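Local coordinates for UspA domain-containing protein (PDB 2DUM), which is of unknown function but belongs to the universal stress protein A family and may serve, like its relatives, in the cellular response to stress, at the interface of chains A and B. Sequence-based numbering; all coordinates share one arbitrary frame. Chains: chain A/B, Hypothetical protein PH0823.

Contact 1: the interface of chains A and B. Residues chain A 5, 29-31; chain B 4-5, 31-32.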
loop_
_atom_site.group_PDB
_atom_site.type_symbol
_atom_site.label_atom_id
_atom_site.label_comp_id
_atom_site.label_asym_id
_atom_site.label_seq_id
_atom_site.Cartn_x
_atom_site.Cartn_y
_atom_site.Cartn_z
ATOM N N PHE A 5 5.983 -9.359 4.945
ATOM C CA PHE A 5 6.452 -8.647 6.123
ATOM C C PHE A 5 7.843 -9.173 6.519
ATOM O O PHE A 5 8.298 -8.982 7.652
ATOM C CB PHE A 5 5.378 -8.643 7.280
ATOM C CG PHE A 5 4.049 -7.991 6.837
ATOM C CD1 PHE A 5 3.792 -6.625 7.076
ATOM C CD2 PHE A 5 3.102 -8.714 6.035
ATOM C CE1 PHE A 5 2.646 -5.988 6.626
ATOM C CE2 PHE A 5 1.890 -8.049 5.522
ATOM C CZ PHE A 5 1.695 -6.685 5.842
ATOM N N ASN A 29 -2.679 -4.198 12.681
ATOM C CA ASN A 29 -1.908 -5.449 12.365
ATOM C C ASN A 29 -1.696 -6.422 13.473
ATOM O O ASN A 29 -1.297 -5.998 14.601
ATOM C CB ASN A 29 -0.490 -5.176 11.841
ATOM C CG ASN A 29 0.277 -6.455 11.564
ATOM O OD1 ASN A 29 -0.216 -7.347 10.859
ATOM N ND2 ASN A 29 1.479 -6.557 12.105
ATOM N N LYS A 30 -1.876 -7.712 13.135
ATOM C CA LYS A 30 -1.394 -8.759 14.046
ATOM C C LYS A 30 -0.371 -9.811 13.575
ATOM O O LYS A 30 0.036 -10.684 14.344
ATOM C CB LYS A 30 -2.551 -9.388 14.808
ATOM C CG LYS A 30 -2.812 -8.597 16.069
ATOM C CD LYS A 30 -4.073 -9.054 16.801
ATOM C CE LYS A 30 -4.886 -7.815 17.173
ATOM N NZ LYS A 30 -5.410 -7.133 15.922
ATOM N N MET A 31 0.082 -9.730 12.339
ATOM C CA MET A 31 0.979 -10.772 11.780
ATOM C C MET A 31 2.380 -10.353 12.208
ATOM O O MET A 31 2.585 -9.230 12.794
ATOM C CB MET A 31 0.890 -10.891 10.238
ATOM C CG MET A 31 -0.526 -11.024 9.651
ATOM S SD MET A 31 -0.477 -11.490 7.976
ATOM C CE MET A 31 0.658 -10.325 7.347
ATOM N N MET B 4 -3.263 -8.553 10.082
ATOM C CA MET B 4 -3.353 -7.749 8.766
ATOM C C MET B 4 -3.588 -8.233 7.258
ATOM O O MET B 4 -3.716 -7.356 6.348
ATOM C CB MET B 4 -2.247 -6.666 8.646
ATOM C CG MET B 4 -2.588 -5.511 7.522
ATOM S SD MET B 4 -1.979 -3.846 7.881
ATOM C CE MET B 4 -3.292 -2.831 7.413
ATOM N N PHE B 5 -3.591 -9.532 6.957
ATOM C CA PHE B 5 -4.066 -10.048 5.668
ATOM C C PHE B 5 -5.238 -10.975 5.963
ATOM O O PHE B 5 -5.505 -12.023 5.263
ATOM C CB PHE B 5 -3.016 -10.947 5.052
ATOM C CG PHE B 5 -1.964 -10.240 4.312
ATOM C CD1 PHE B 5 -0.839 -10.925 3.887
ATOM C CD2 PHE B 5 -2.065 -8.902 4.007
ATOM C CE1 PHE B 5 0.198 -10.261 3.147
ATOM C CE2 PHE B 5 -1.018 -8.245 3.286
ATOM C CZ PHE B 5 0.096 -8.932 2.873
ATOM N N MET B 31 3.787 -15.110 3.136
ATOM C CA MET B 31 2.911 -15.048 4.290
ATOM C C MET B 31 1.502 -15.533 3.985
ATOM O O MET B 31 1.049 -15.440 2.877
ATOM C CB MET B 31 2.922 -13.643 4.900
ATOM C CG MET B 31 4.318 -13.229 5.414
ATOM S SD MET B 31 3.875 -11.894 6.406
ATOM C CE MET B 31 4.266 -12.692 7.999
ATOM N N GLU B 32 0.848 -16.110 4.988
ATOM C CA GLU B 32 -0.446 -16.676 4.812
ATOM C C GLU B 32 -1.522 -15.554 4.864
ATOM O O GLU B 32 -1.448 -14.618 5.687
ATOM C CB GLU B 32 -0.680 -17.698 5.898
ATOM C CG GLU B 32 -2.091 -18.308 5.772
ATOM C CD GLU B 32 -2.781 -18.856 7.116
ATOM O OE1 GLU B 32 -2.669 -20.130 7.361
ATOM O OE2 GLU B 32 -3.491 -18.036 7.844
#
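A:Phe5 and B:Phe5 meet edge to face where two copies of this universal stress protein A family member pair near their N-termini. The planes stand at 64° with centroids 5.2 Å apart, the rings coming from opposite directions. A:Phe5 presents its CE2 corner over one face of B:Phe5, toward the rim, while CE1 of B:Phe5 lies in plane at the edge of the A:Phe5 ring. The methyl CE of A:Met31 rests above the same face of B:Phe5, 3.8 Å from CD1. The A:Met31 chain is extended at chi2 and bent at chi3 (-50°), which brings its CE to the ring and to 3.7 Å from SD of B:Met31. This sulfur in turn lies beside the A:Phe5 ring, near CD2, and is at most a weak acceptor for the backbone N of A:Phe5. The tight apolar cluster is A:Phe5, A:Met31, B:Phe5 and B:Met31. Toward A:Asn29 the contact is looser: CB of B:Met4 lies 3.9 Å from CG of A:Asn29, the side chains crossing at about a right angle, and B:Met4 N reaches OD1 by only a weak bond. OD1 of A:Asn29 accepts from A:Met31 N at 2.8 Å, the N-H coming from above the carbonyl plane, and ND2 of A:Asn29 donates to A:Met31 O at 3.0 Å. With CG anti to the backbone N (chi1 179°), the side chain can bridge back to A:Met31 in this way. A:Lys30 and B:Glu32 bury little surface at the margins.

Contact 2: the interface of chains A and B. Residues chain A 133, 155-156; chain B 145-148.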
loop_
_atom_site.group_PDB
_atom_site.type_symbol
_atom_site.label_atom_id
_atom_site.label_comp_id
_atom_site.label_asym_id
_atom_site.label_seq_id
_atom_site.Cartn_x
_atom_site.Cartn_y
_atom_site.Cartn_z
ATOM N N HIS A 133 -8.326 12.484 6.020
ATOM C CA HIS A 133 -7.901 11.246 5.344
ATOM C C HIS A 133 -7.855 11.359 3.794
ATOM O O HIS A 133 -8.098 10.357 3.110
ATOM C CB HIS A 133 -8.810 10.073 5.787
ATOM C CG HIS A 133 -10.034 9.900 4.929
ATOM N ND1 HIS A 133 -10.755 10.967 4.424
ATOM C CD2 HIS A 133 -10.651 8.787 4.469
ATOM C CE1 HIS A 133 -11.768 10.515 3.705
ATOM N NE2 HIS A 133 -11.729 9.194 3.716
ATOM N N LYS A 155 -3.075 4.510 7.373
ATOM C CA LYS A 155 -3.789 5.771 7.491
ATOM C C LYS A 155 -4.430 6.119 8.860
ATOM O O LYS A 155 -4.143 7.188 9.440
ATOM C CB LYS A 155 -4.843 5.798 6.401
ATOM C CG LYS A 155 -4.979 7.123 5.679
ATOM C CD LYS A 155 -5.987 7.057 4.560
ATOM C CE LYS A 155 -5.400 6.566 3.250
ATOM N NZ LYS A 155 -6.177 7.297 2.162
ATOM N N GLU A 156 -5.335 5.272 9.353
ATOM C CA GLU A 156 -5.974 5.428 10.681
ATOM C C GLU A 156 -6.954 4.280 10.908
ATOM O O GLU A 156 -7.408 3.624 9.949
ATOM C CB GLU A 156 -6.655 6.818 10.895
ATOM C CG GLU A 156 -7.326 7.063 12.308
ATOM C CD GLU A 156 -6.408 6.688 13.545
ATOM O OE1 GLU A 156 -6.487 5.545 14.110
ATOM O OE2 GLU A 156 -5.598 7.544 13.969
ATOM N N ARG B 145 -7.399 7.543 -1.619
ATOM C CA ARG B 145 -7.484 8.884 -1.176
ATOM C C ARG B 145 -8.912 8.924 -0.736
ATOM O O ARG B 145 -9.235 9.563 0.259
ATOM C CB ARG B 145 -7.216 9.808 -2.374
ATOM C CG ARG B 145 -6.876 11.290 -2.093
ATOM C CD ARG B 145 -8.114 12.237 -2.194
ATOM N NE ARG B 145 -8.426 12.718 -3.564
ATOM C CZ ARG B 145 -9.608 13.233 -3.920
ATOM N NH1 ARG B 145 -10.607 13.332 -3.050
ATOM N NH2 ARG B 145 -9.814 13.626 -5.148
ATOM N N LYS B 146 -9.780 8.216 -1.429
ATOM C CA LYS B 146 -11.076 8.191 -0.896
ATOM C C LYS B 146 -11.308 7.200 0.263
ATOM O O LYS B 146 -12.338 7.302 0.966
ATOM C CB LYS B 146 -12.099 8.076 -2.000
ATOM C CG LYS B 146 -12.565 9.409 -2.536
ATOM C CD LYS B 146 -13.480 10.170 -1.495
ATOM C CE LYS B 146 -14.039 11.548 -2.039
ATOM N NZ LYS B 146 -12.954 12.462 -2.554
ATOM N N THR B 147 -10.379 6.255 0.484
ATOM C CA THR B 147 -10.635 5.183 1.478
ATOM C C THR B 147 -10.012 5.292 2.843
ATOM O O THR B 147 -8.874 5.693 3.041
ATOM C CB THR B 147 -10.277 3.783 1.031
ATOM O OG1 THR B 147 -11.100 2.883 1.801
ATOM C CG2 THR B 147 -8.850 3.497 1.310
ATOM N N LYS B 148 -10.771 4.831 3.809
ATOM C CA LYS B 148 -10.227 4.805 5.161
ATOM C C LYS B 148 -9.309 3.546 5.518
ATOM O O LYS B 148 -8.412 3.617 6.416
ATOM C CB LYS B 148 -11.359 5.144 6.122
ATOM C CG LYS B 148 -11.510 6.740 6.235
ATOM C CD LYS B 148 -12.952 7.399 6.147
ATOM C CE LYS B 148 -13.846 7.053 7.363
ATOM N NZ LYS B 148 -14.155 5.563 7.719
#
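The imidazole of A:His133 has the backbone carbonyl O of B:Arg145 over one face, 4.3 Å above the plane and displaced toward the rim, while the aliphatic chain of B:Lys148 comes in beside the CD2-NE2 edge from the side opposite that carbonyl. The two side chains cross at about a right angle. A:His133 is poorly ordered, and its approach to CG of B:Lys148 is too close to be trusted in detail. NE2 of A:His133 also makes a weak hydrogen bond, 3.4 Å long, to the carbonyl O of B:Lys146, at the end of helix 138-146. B:Lys148 bends at chi2, chi3 and chi4, and its ammonium NZ stays 5.9 Å from NE2 of A:His133, so the methylenes probably make most of the contact. A second weak bond comes from A:Lys155, whose ammonium NZ reaches the carbonyl O of B:Thr147 at 3.3 Å. Its chain is extended through chi2 (177°) and turns at chi3, bringing CD and CE alongside the same oxygen. A methionine in place of A:Lys155 would probably leave the carbonyl of B:Thr147 without this donor. In this universal stress protein A family member, the site sets the loop at A:His133 and the segment following strand 151-154 against the partner's helix end, probably helping to hold together the two chains of the deposited two-fold assembly, which may be the dimer of the protein.

Contact 1 and contact 2 lie about 20 Å apart, measured between the centres of their C-alpha atoms, and share no residue. Contact 1 draws on the N-terminal segment before strand 7-11 and the loop after helix 16-28. Contact 2 uses the loop before helix 138-146, the end of that helix with the residues following it, and the stretch after strand 151-154. Because the interface is two-fold symmetric, each has a twin with the chains exchanged. An apolar cluster and a more polar, weakly bonded patch thus join the same two chains, which may form a dimer in solution, although the structure alone does not show this.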